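Local coordinates for protein metallocarboxypeptidase (Trypanosoma cruzi, PDB 3DWC) that probably releases amino acids one at a time from the C-terminus of peptides, with broad specificity except for proline, as a metal-dependent carboxypeptidase of the M32 family, at residues T110-V115 / L129-E134; E121-A126 / L399-E404; L138-G143 / D371-N376. One frame throughout, in Å; residues are numbered along the deposited sequence.

Contact 1: residues T110-V115 / L129-E134; sequences TKAHQV and LPTLKE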
loop_
_atom_site.group_PDB
_atom_site.type_symbol
_atom_site.label_atom_id
_atom_site.label_comp_id
_atom_site.label_asym_id
_atom_site.label_seq_id
_atom_site.Cartn_x
_atom_site.Cartn_y
_atom_site.Cartn_z
ATOM N N THR B 110 20.282 -3.080 -13.737
ATOM C CA THR B 110 19.204 -2.338 -14.425
ATOM C C THR B 110 19.411 -2.288 -15.940
ATOM O O THR B 110 18.439 -2.326 -16.704
ATOM C CB THR B 110 19.100 -0.899 -13.916
ATOM O OG1 THR B 110 20.404 -0.454 -13.537
ATOM C CG2 THR B 110 18.157 -0.801 -12.714
ATOM N N LYS B 111 20.673 -2.184 -16.367
ATOM C CA LYS B 111 21.020 -2.335 -17.780
ATOM C C LYS B 111 20.774 -3.777 -18.213
ATOM O O LYS B 111 20.025 -4.040 -19.157
ATOM C CB LYS B 111 22.491 -1.973 -18.034
ATOM C CG LYS B 111 22.940 -2.145 -19.510
ATOM C CD LYS B 111 24.427 -1.782 -19.750
ATOM C CE LYS B 111 25.014 -2.511 -20.995
ATOM N NZ LYS B 111 25.278 -3.990 -20.762
ATOM N N ALA B 112 21.402 -4.700 -17.494
ATOM C CA ALA B 112 21.373 -6.114 -17.843
ATOM C C ALA B 112 19.946 -6.603 -18.043
ATOM O O ALA B 112 19.691 -7.430 -18.921
ATOM C CB ALA B 112 22.088 -6.947 -16.777
ATOM N N HIS B 113 19.018 -6.063 -17.255
ATOM C CA HIS B 113 17.626 -6.476 -17.329
ATOM C C HIS B 113 16.993 -6.246 -18.698
ATOM O O HIS B 113 16.467 -7.186 -19.290
ATOM C CB HIS B 113 16.786 -5.799 -16.252
ATOM C CG HIS B 113 15.346 -6.209 -16.287
ATOM N ND1 HIS B 113 14.902 -7.411 -15.773
ATOM C CD2 HIS B 113 14.258 -5.600 -16.809
ATOM C CE1 HIS B 113 13.596 -7.508 -15.952
ATOM N NE2 HIS B 113 13.182 -6.426 -16.584
ATOM N N GLN B 114 17.043 -5.009 -19.199
ATOM C CA GLN B 114 16.426 -4.670 -20.496
ATOM C C GLN B 114 17.056 -5.460 -21.637
ATOM O O GLN B 114 16.356 -5.927 -22.539
ATOM C CB GLN B 114 16.587 -3.186 -20.820
ATOM C CG GLN B 114 15.984 -2.212 -19.841
ATOM C CD GLN B 114 16.710 -0.878 -19.889
ATOM O OE1 GLN B 114 16.237 0.085 -20.503
ATOM N NE2 GLN B 114 17.892 -0.829 -19.270
ATOM N N VAL B 115 18.380 -5.597 -21.584
ATOM C CA VAL B 115 19.130 -6.391 -22.560
ATOM C C VAL B 115 18.707 -7.866 -22.551
ATOM O O VAL B 115 18.469 -8.437 -23.610
ATOM C CB VAL B 115 20.659 -6.295 -22.334
ATOM C CG1 VAL B 115 21.406 -6.855 -23.543
ATOM C CG2 VAL B 115 21.077 -4.858 -22.089
ATOM N N LEU B 129 25.536 -11.816 -24.628
ATOM C CA LEU B 129 26.856 -12.280 -24.169
ATOM C C LEU B 129 27.799 -11.221 -23.609
ATOM O O LEU B 129 28.516 -11.507 -22.653
ATOM C CB LEU B 129 27.570 -13.054 -25.286
ATOM C CG LEU B 129 28.969 -13.613 -24.995
ATOM C CD1 LEU B 129 28.974 -14.517 -23.753
ATOM C CD2 LEU B 129 29.491 -14.360 -26.213
ATOM N N PRO B 130 27.841 -10.015 -24.217
ATOM C CA PRO B 130 28.723 -8.990 -23.647
ATOM C C PRO B 130 28.310 -8.602 -22.228
ATOM O O PRO B 130 29.164 -8.560 -21.335
ATOM C CB PRO B 130 28.582 -7.807 -24.624
ATOM C CG PRO B 130 28.047 -8.409 -25.892
ATOM C CD PRO B 130 27.157 -9.530 -25.430
ATOM N N THR B 131 27.015 -8.342 -22.035
ATOM C CA THR B 131 26.445 -8.153 -20.693
ATOM C C THR B 131 26.776 -9.340 -19.786
ATOM O O THR B 131 27.328 -9.159 -18.710
ATOM C CB THR B 131 24.898 -8.032 -20.707
ATOM O OG1 THR B 131 24.489 -6.924 -21.515
ATOM C CG2 THR B 131 24.369 -7.842 -19.285
ATOM N N LEU B 132 26.448 -10.548 -20.246
ATOM C CA LEU B 132 26.612 -11.760 -19.435
ATOM C C LEU B 132 28.059 -11.895 -18.937
ATOM O O LEU B 132 28.281 -12.164 -17.757
ATOM C CB LEU B 132 26.133 -13.007 -20.216
ATOM C CG LEU B 132 25.762 -14.360 -19.542
ATOM C CD1 LEU B 132 26.765 -15.438 -19.880
ATOM C CD2 LEU B 132 25.505 -14.318 -17.995
ATOM N N LYS B 133 29.032 -11.660 -19.819
ATOM C CA LYS B 133 30.451 -11.631 -19.434
ATOM C C LYS B 133 30.728 -10.654 -18.295
ATOM O O LYS B 133 31.560 -10.941 -17.439
ATOM C CB LYS B 133 31.347 -11.263 -20.629
ATOM C CG LYS B 133 31.566 -12.400 -21.638
ATOM C CD LYS B 133 32.113 -11.904 -22.989
ATOM C CE LYS B 133 33.644 -11.943 -23.077
ATOM N NZ LYS B 133 34.325 -10.883 -22.269
ATOM N N GLU B 134 30.050 -9.505 -18.294
ATOM C CA GLU B 134 30.259 -8.467 -17.254
ATOM C C GLU B 134 29.605 -8.844 -15.915
ATOM O O GLU B 134 30.160 -8.582 -14.842
ATOM C CB GLU B 134 29.708 -7.108 -17.700
ATOM C CG GLU B 134 30.485 -6.426 -18.810
ATOM C CD GLU B 134 29.974 -5.010 -19.058
ATOM O OE1 GLU B 134 29.383 -4.759 -20.143
ATOM O OE2 GLU B 134 30.137 -4.161 -18.150
#
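T131 is turned so that its two branches do different work: with chi1 at -59°, CG2 stands anti to the backbone N while OG1 stands anti to the carbonyl carbon, beside the N. K111 answers from the other helix with CG anti to its own N and a chain that stays stretched until chi4 (-74°), where the last bond bends and delivers the ammonium to the threonine. The two side chains pass each other in opposite directions, and K111 NZ ends 3.1 Å from T131 OG1, a weak hydrogen bond in which the lysine is the donor. The methyl branch takes the apolar half of the contact, T131 CG2 lying 3.5 Å from A112 CB, where the two backbones are also nearest each other. These segments belong to helices 99-122 and 125-147, consecutive in the chain and joined by a short link at N123 and D124, so that they form an antiparallel helical hairpin; locally the axes approach to 10.1 Å and run at 147° to one another. V115, one turn beyond K111, comes tip to tip with the threonine, its CG1 3.7 Å from T131 OG1, so the hydroxyl has an apolar neighbour as well as a charged one. E134 sits one turn further along its helix with OE1 4.2 Å from K111 NZ, beyond salt-bridge distance, though its charge may still steady the ammonium at this exposed margin. Elsewhere on helix 125-147, L132 packs against A379 and W412.

Contact 2: residues E121-A126 / L399-E404; sequences EKNDFA and LGNDKE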
loop_
_atom_site.group_PDB
_atom_site.type_symbol
_atom_site.label_atom_id
_atom_site.label_comp_id
_atom_site.label_asym_id
_atom_site.label_seq_id
_atom_site.Cartn_x
_atom_site.Cartn_y
_atom_site.Cartn_z
ATOM N N GLU B 121 13.467 -12.813 -25.623
ATOM C CA GLU B 121 12.303 -12.823 -26.508
ATOM C C GLU B 121 12.679 -13.083 -27.969
ATOM O O GLU B 121 11.873 -13.613 -28.745
ATOM C CB GLU B 121 11.534 -11.503 -26.402
ATOM C CG GLU B 121 10.128 -11.566 -27.014
ATOM C CD GLU B 121 9.154 -10.567 -26.404
ATOM O OE1 GLU B 121 9.583 -9.696 -25.612
ATOM O OE2 GLU B 121 7.950 -10.660 -26.718
ATOM N N LYS B 122 13.910 -12.727 -28.331
ATOM C CA LYS B 122 14.399 -12.887 -29.704
ATOM C C LYS B 122 15.297 -14.119 -29.946
ATOM O O LYS B 122 15.664 -14.384 -31.082
ATOM C CB LYS B 122 15.132 -11.611 -30.115
ATOM C CG LYS B 122 14.181 -10.441 -30.389
ATOM C CD LYS B 122 14.942 -9.142 -30.590
ATOM C CE LYS B 122 14.108 -8.095 -31.337
ATOM N NZ LYS B 122 13.688 -8.550 -32.698
ATOM N N ASN B 123 15.626 -14.872 -28.888
ATOM C CA ASN B 123 16.512 -16.047 -28.985
ATOM C C ASN B 123 17.978 -15.687 -29.305
ATOM O O ASN B 123 18.677 -16.429 -30.001
ATOM C CB ASN B 123 15.961 -17.061 -30.008
ATOM C CG ASN B 123 16.505 -18.490 -29.802
ATOM O OD1 ASN B 123 17.221 -18.786 -28.838
ATOM N ND2 ASN B 123 16.171 -19.371 -30.732
ATOM N N ASP B 124 18.445 -14.570 -28.751
ATOM C CA ASP B 124 19.713 -13.955 -29.157
ATOM C C ASP B 124 20.739 -13.936 -28.026
ATOM O O ASP B 124 20.865 -12.955 -27.288
ATOM C CB ASP B 124 19.458 -12.528 -29.631
ATOM C CG ASP B 124 20.673 -11.909 -30.337
ATOM O OD1 ASP B 124 21.487 -12.662 -30.922
ATOM O OD2 ASP B 124 20.801 -10.666 -30.308
ATOM N N PHE B 125 21.478 -15.028 -27.895
ATOM C CA PHE B 125 22.432 -15.158 -26.797
ATOM C C PHE B 125 23.638 -14.262 -27.040
ATOM O O PHE B 125 24.194 -13.675 -26.105
ATOM C CB PHE B 125 22.904 -16.597 -26.650
ATOM C CG PHE B 125 23.947 -16.763 -25.593
ATOM C CD1 PHE B 125 23.581 -16.828 -24.257
ATOM C CD2 PHE B 125 25.294 -16.826 -25.927
ATOM C CE1 PHE B 125 24.542 -16.963 -23.278
ATOM C CE2 PHE B 125 26.261 -16.962 -24.948
ATOM C CZ PHE B 125 25.891 -17.035 -23.631
ATOM N N ALA B 126 24.043 -14.216 -28.298
ATOM C CA ALA B 126 25.139 -13.357 -28.803
ATOM C C ALA B 126 25.001 -11.855 -28.486
ATOM O O ALA B 126 26.000 -11.189 -28.189
ATOM C CB ALA B 126 25.271 -13.555 -30.264
ATOM N N LEU B 399 20.219 -26.864 -28.017
ATOM C CA LEU B 399 21.176 -26.253 -28.968
ATOM C C LEU B 399 20.402 -25.426 -29.979
ATOM O O LEU B 399 19.502 -25.945 -30.653
ATOM C CB LEU B 399 22.053 -27.298 -29.677
ATOM C CG LEU B 399 23.307 -26.753 -30.396
ATOM C CD1 LEU B 399 24.512 -27.662 -30.182
ATOM C CD2 LEU B 399 23.072 -26.550 -31.895
ATOM N N GLY B 400 20.705 -24.124 -30.004
ATOM C CA GLY B 400 20.076 -23.178 -30.937
ATOM C C GLY B 400 18.821 -22.542 -30.382
ATOM O O GLY B 400 18.268 -21.640 -30.994
ATOM N N ASN B 401 18.379 -23.017 -29.219
ATOM C CA ASN B 401 17.169 -22.521 -28.546
ATOM C C ASN B 401 17.511 -21.935 -27.185
ATOM O O ASN B 401 17.129 -22.468 -26.140
ATOM C CB ASN B 401 16.133 -23.638 -28.374
ATOM C CG ASN B 401 14.776 -23.115 -27.937
ATOM O OD1 ASN B 401 14.633 -21.950 -27.585
ATOM N ND2 ASN B 401 13.769 -23.983 -27.964
ATOM N N ASP B 402 18.211 -20.807 -27.203
ATOM C CA ASP B 402 18.663 -20.177 -25.969
ATOM C C ASP B 402 17.512 -19.528 -25.212
ATOM O O ASP B 402 17.513 -19.499 -23.975
ATOM C CB ASP B 402 19.773 -19.195 -26.298
ATOM C CG ASP B 402 20.928 -19.878 -26.977
ATOM O OD1 ASP B 402 21.473 -20.846 -26.386
ATOM O OD2 ASP B 402 21.267 -19.479 -28.111
ATOM N N LYS B 403 16.516 -19.051 -25.955
ATOM C CA LYS B 403 15.247 -18.552 -25.387
ATOM C C LYS B 403 14.637 -19.453 -24.282
ATOM O O LYS B 403 14.306 -18.995 -23.162
ATOM C CB LYS B 403 14.246 -18.394 -26.543
ATOM C CG LYS B 403 12.818 -18.002 -26.124
ATOM C CD LYS B 403 12.100 -17.295 -27.281
ATOM C CE LYS B 403 10.789 -16.695 -26.879
ATOM N NZ LYS B 403 10.214 -15.930 -27.995
ATOM N N GLU B 404 14.478 -20.732 -24.620
ATOM C CA GLU B 404 13.977 -21.747 -23.685
ATOM C C GLU B 404 15.126 -22.555 -23.086
ATOM O O GLU B 404 14.895 -23.511 -22.351
ATOM C CB GLU B 404 12.995 -22.682 -24.404
ATOM C CG GLU B 404 11.910 -21.953 -25.208
ATOM C CD GLU B 404 10.833 -22.898 -25.717
ATOM O OE1 GLU B 404 11.098 -23.644 -26.660
ATOM O OE2 GLU B 404 9.723 -22.921 -25.145
#
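Helix 99-122 ends in a Schellman motif at N123, whose positive phi (69°) turns the chain out of the helix and brings its CA to 4.6 Å from that of K403, in the loop between helices 382-394 and 421-441. The asparagine side chain, with CG anti to the backbone N, spans this loop and uses both ends of its amide. On one side N123 ND2 donates to G400 O at 3.1 Å, meeting that carbonyl in its plane, on a lone pair. On the other, N123 OD1 gathers two backbone N-H groups: a nearly straight bond from K403 N (3.0 Å, 168°) and a weak, bent one from D402 N at 2.8 Å. Three bonds thus fix the rotation of the amide and tell its oxygen from its nitrogen. The loop is braced within itself by an Asx motif, N401 OD1 accepting from E404 N while N401 ND2 returns a bond to E404 OE1. D402 turns its OD2 to F125 CB, 3.6 Å away, and the F125 ring continues past it to C406, L407 and P383. K403, extended beyond CG, lies alongside the helix end, where carbonyls lack the next turn's N-H groups; its NZ reaches E121 O at 2.9 Å, from 35° above the carbonyl plane.

Contact 3: residues L138-G143 / D371-N376; sequences LFREEG and DLMDGN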
loop_
_atom_site.group_PDB
_atom_site.type_symbol
_atom_site.label_atom_id
_atom_site.label_comp_id
_atom_site.label_asym_id
_atom_site.label_seq_id
_atom_site.Cartn_x
_atom_site.Cartn_y
_atom_site.Cartn_z
ATOM N N LEU B 138 31.396 -9.368 -12.388
ATOM C CA LEU B 138 30.860 -8.674 -11.207
ATOM C C LEU B 138 30.585 -9.648 -10.040
ATOM O O LEU B 138 30.935 -9.357 -8.881
ATOM C CB LEU B 138 29.570 -7.931 -11.584
ATOM C CG LEU B 138 29.056 -6.771 -10.725
ATOM C CD1 LEU B 138 28.339 -7.280 -9.488
ATOM C CD2 LEU B 138 30.153 -5.813 -10.336
ATOM N N PHE B 139 29.962 -10.790 -10.361
ATOM C CA PHE B 139 29.645 -11.838 -9.373
ATOM C C PHE B 139 30.892 -12.403 -8.750
ATOM O O PHE B 139 30.930 -12.629 -7.532
ATOM C CB PHE B 139 28.892 -13.014 -10.014
ATOM C CG PHE B 139 27.521 -12.686 -10.507
ATOM C CD1 PHE B 139 27.034 -13.290 -11.651
ATOM C CD2 PHE B 139 26.683 -11.804 -9.809
ATOM C CE1 PHE B 139 25.767 -13.016 -12.106
ATOM C CE2 PHE B 139 25.418 -11.537 -10.258
ATOM C CZ PHE B 139 24.961 -12.131 -11.405
ATOM N N ARG B 140 31.899 -12.664 -9.588
ATOM C CA ARG B 140 33.199 -13.145 -9.107
ATOM C C ARG B 140 33.831 -12.127 -8.174
ATOM O O ARG B 140 34.475 -12.496 -7.182
ATOM C CB ARG B 140 34.168 -13.404 -10.264
ATOM C CG ARG B 140 33.837 -14.606 -11.147
ATOM C CD ARG B 140 34.688 -14.587 -12.423
ATOM N NE ARG B 140 34.361 -15.679 -13.346
ATOM C CZ ARG B 140 34.885 -15.819 -14.562
ATOM N NH1 ARG B 140 34.534 -16.854 -15.328
ATOM N NH2 ARG B 140 35.754 -14.926 -15.024
ATOM N N GLU B 141 33.658 -10.846 -8.512
ATOM C CA GLU B 141 34.180 -9.750 -7.701
ATOM C C GLU B 141 33.366 -9.632 -6.428
ATOM O O GLU B 141 33.914 -9.395 -5.347
ATOM C CB GLU B 141 34.131 -8.427 -8.467
ATOM C CG GLU B 141 34.797 -7.261 -7.714
ATOM C CD GLU B 141 34.794 -5.958 -8.499
ATOM O OE1 GLU B 141 34.039 -5.854 -9.492
ATOM O OE2 GLU B 141 35.544 -5.034 -8.104
ATOM N N GLU B 142 32.053 -9.788 -6.568
ATOM C CA GLU B 142 31.159 -9.797 -5.413
ATOM C C GLU B 142 31.538 -10.891 -4.408
ATOM O O GLU B 142 31.730 -10.603 -3.229
ATOM C CB GLU B 142 29.694 -9.929 -5.842
ATOM C CG GLU B 142 28.728 -9.690 -4.676
ATOM C CD GLU B 142 27.270 -9.545 -5.092
ATOM O OE1 GLU B 142 26.993 -9.464 -6.303
ATOM O OE2 GLU B 142 26.395 -9.512 -4.191
ATOM N N GLY B 143 31.686 -12.127 -4.880
ATOM C CA GLY B 143 32.106 -13.243 -4.023
ATOM C C GLY B 143 33.312 -12.924 -3.174
ATOM O O GLY B 143 33.327 -13.176 -1.952
ATOM N N ASP B 371 30.705 -23.531 -11.813
ATOM C CA ASP B 371 31.769 -23.655 -12.812
ATOM C C ASP B 371 32.212 -22.303 -13.372
ATOM O O ASP B 371 33.384 -22.138 -13.724
ATOM C CB ASP B 371 31.337 -24.564 -13.967
ATOM C CG ASP B 371 31.419 -26.059 -13.621
ATOM O OD1 ASP B 371 31.949 -26.414 -12.536
ATOM O OD2 ASP B 371 30.973 -26.881 -14.470
ATOM N N LEU B 372 31.291 -21.353 -13.480
ATOM C CA LEU B 372 31.631 -20.003 -13.968
ATOM C C LEU B 372 32.484 -19.267 -12.921
ATOM O O LEU B 372 33.528 -18.719 -13.216
ATOM C CB LEU B 372 30.363 -19.195 -14.299
ATOM C CG LEU B 372 29.582 -19.561 -15.564
ATOM C CD1 LEU B 372 28.176 -19.021 -15.475
ATOM C CD2 LEU B 372 30.284 -19.029 -16.872
ATOM N N MET B 373 32.014 -19.291 -11.690
ATOM C CA MET B 373 32.690 -18.718 -10.532
ATOM C C MET B 373 34.118 -19.305 -10.385
ATOM O O MET B 373 35.073 -18.572 -10.090
ATOM C CB MET B 373 31.821 -19.033 -9.286
ATOM C CG MET B 373 31.572 -17.903 -8.292
ATOM S SD MET B 373 31.134 -16.246 -8.886
ATOM C CE MET B 373 30.084 -16.580 -10.274
ATOM N N ASP B 374 34.236 -20.621 -10.611
ATOM C CA ASP B 374 35.510 -21.381 -10.572
ATOM C C ASP B 374 36.510 -21.047 -11.671
ATOM O O ASP B 374 37.687 -21.350 -11.532
ATOM C CB ASP B 374 35.245 -22.896 -10.738
ATOM C CG ASP B 374 35.381 -23.676 -9.446
ATOM O OD1 ASP B 374 35.753 -23.077 -8.409
ATOM O OD2 ASP B 374 35.113 -24.907 -9.472
ATOM N N GLY B 375 36.028 -20.499 -12.782
ATOM C CA GLY B 375 36.840 -20.335 -13.985
ATOM C C GLY B 375 36.826 -21.547 -14.912
ATOM O O GLY B 375 37.423 -21.500 -15.989
ATOM N N ASN B 376 36.166 -22.636 -14.517
ATOM C CA ASN B 376 36.111 -23.837 -15.363
ATOM C C ASN B 376 35.462 -23.577 -16.709
ATOM O O ASN B 376 35.799 -24.218 -17.695
ATOM C CB ASN B 376 35.374 -24.985 -14.674
ATOM C CG ASN B 376 36.253 -25.734 -13.686
ATOM O OD1 ASN B 376 36.889 -26.726 -14.042
ATOM N ND2 ASN B 376 36.294 -25.262 -12.439
#
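At the edge of the R140 guanidinium, close to its plane, lies the backbone carbonyl oxygen of L372, while M373 O and the CA of G375 stand obliquely to the group. L372 O lies off the side of the guanidinium bounded by NE and NH1: R140 NH1 donates to it at 3.0 Å, bent to 139°, and R140 NE adds a weak bond at 3.2 Å. The NH1 donor comes in 30° above the plane of the carbonyl and so not along a lone pair. Here the side chain is set with CG anti to the carbonyl carbon, and then runs extended from CG to NE across to the neighbouring helix.

What it meets is the C-terminal end of helix 358-374, closed by a Schellman motif at G375. G375 has a phi of 88°, where a CB would be jammed against the preceding carbonyl oxygen. L372 O also takes the backbone bond from G375 N, 3.1 Å away, so the arginine joins a carbonyl already engaged in the cap.

M373 slides past the arginine stem in the opposite direction. Its chain is bent at chi2 and chi3, folding the thioether back to helix 125-147: M373 SD lies 3.9 Å from R140 CG, and M373 CE touches F139 CB at 3.8 Å. The F139 ring leads away to stack with F417, which also covers M373, while Y155 and L158 of helix 154-162 close in on the methionine.

A cationic group set at a helix C-terminus, the partly negative end of the helix dipole, should have both its charge and its position stabilised by the carbonyl it grips; E378, in a long and weak ion pair with R140 NH1, would add at most a slight attraction.

Helix 125-147 is common to all three contacts, which meet it at successive places: contact 2 at its start, contact 1 a turn or so later and contact 3 further along. Contacts 1 and 2 also share helix 99-122 and touch each other, L132 CD1 lying 4.2 Å from F125 CZ, with centres about 15 Å apart. The segments of contacts 1 and 3 adjoin in sequence, their centres about 16 Å apart, whereas contacts 2 and 3 stay about 8 Å apart at their nearest atoms. Local hairpin pairing thus combines with two long-range closures. All three lie away from the cobalt site of H267, H271 and E298.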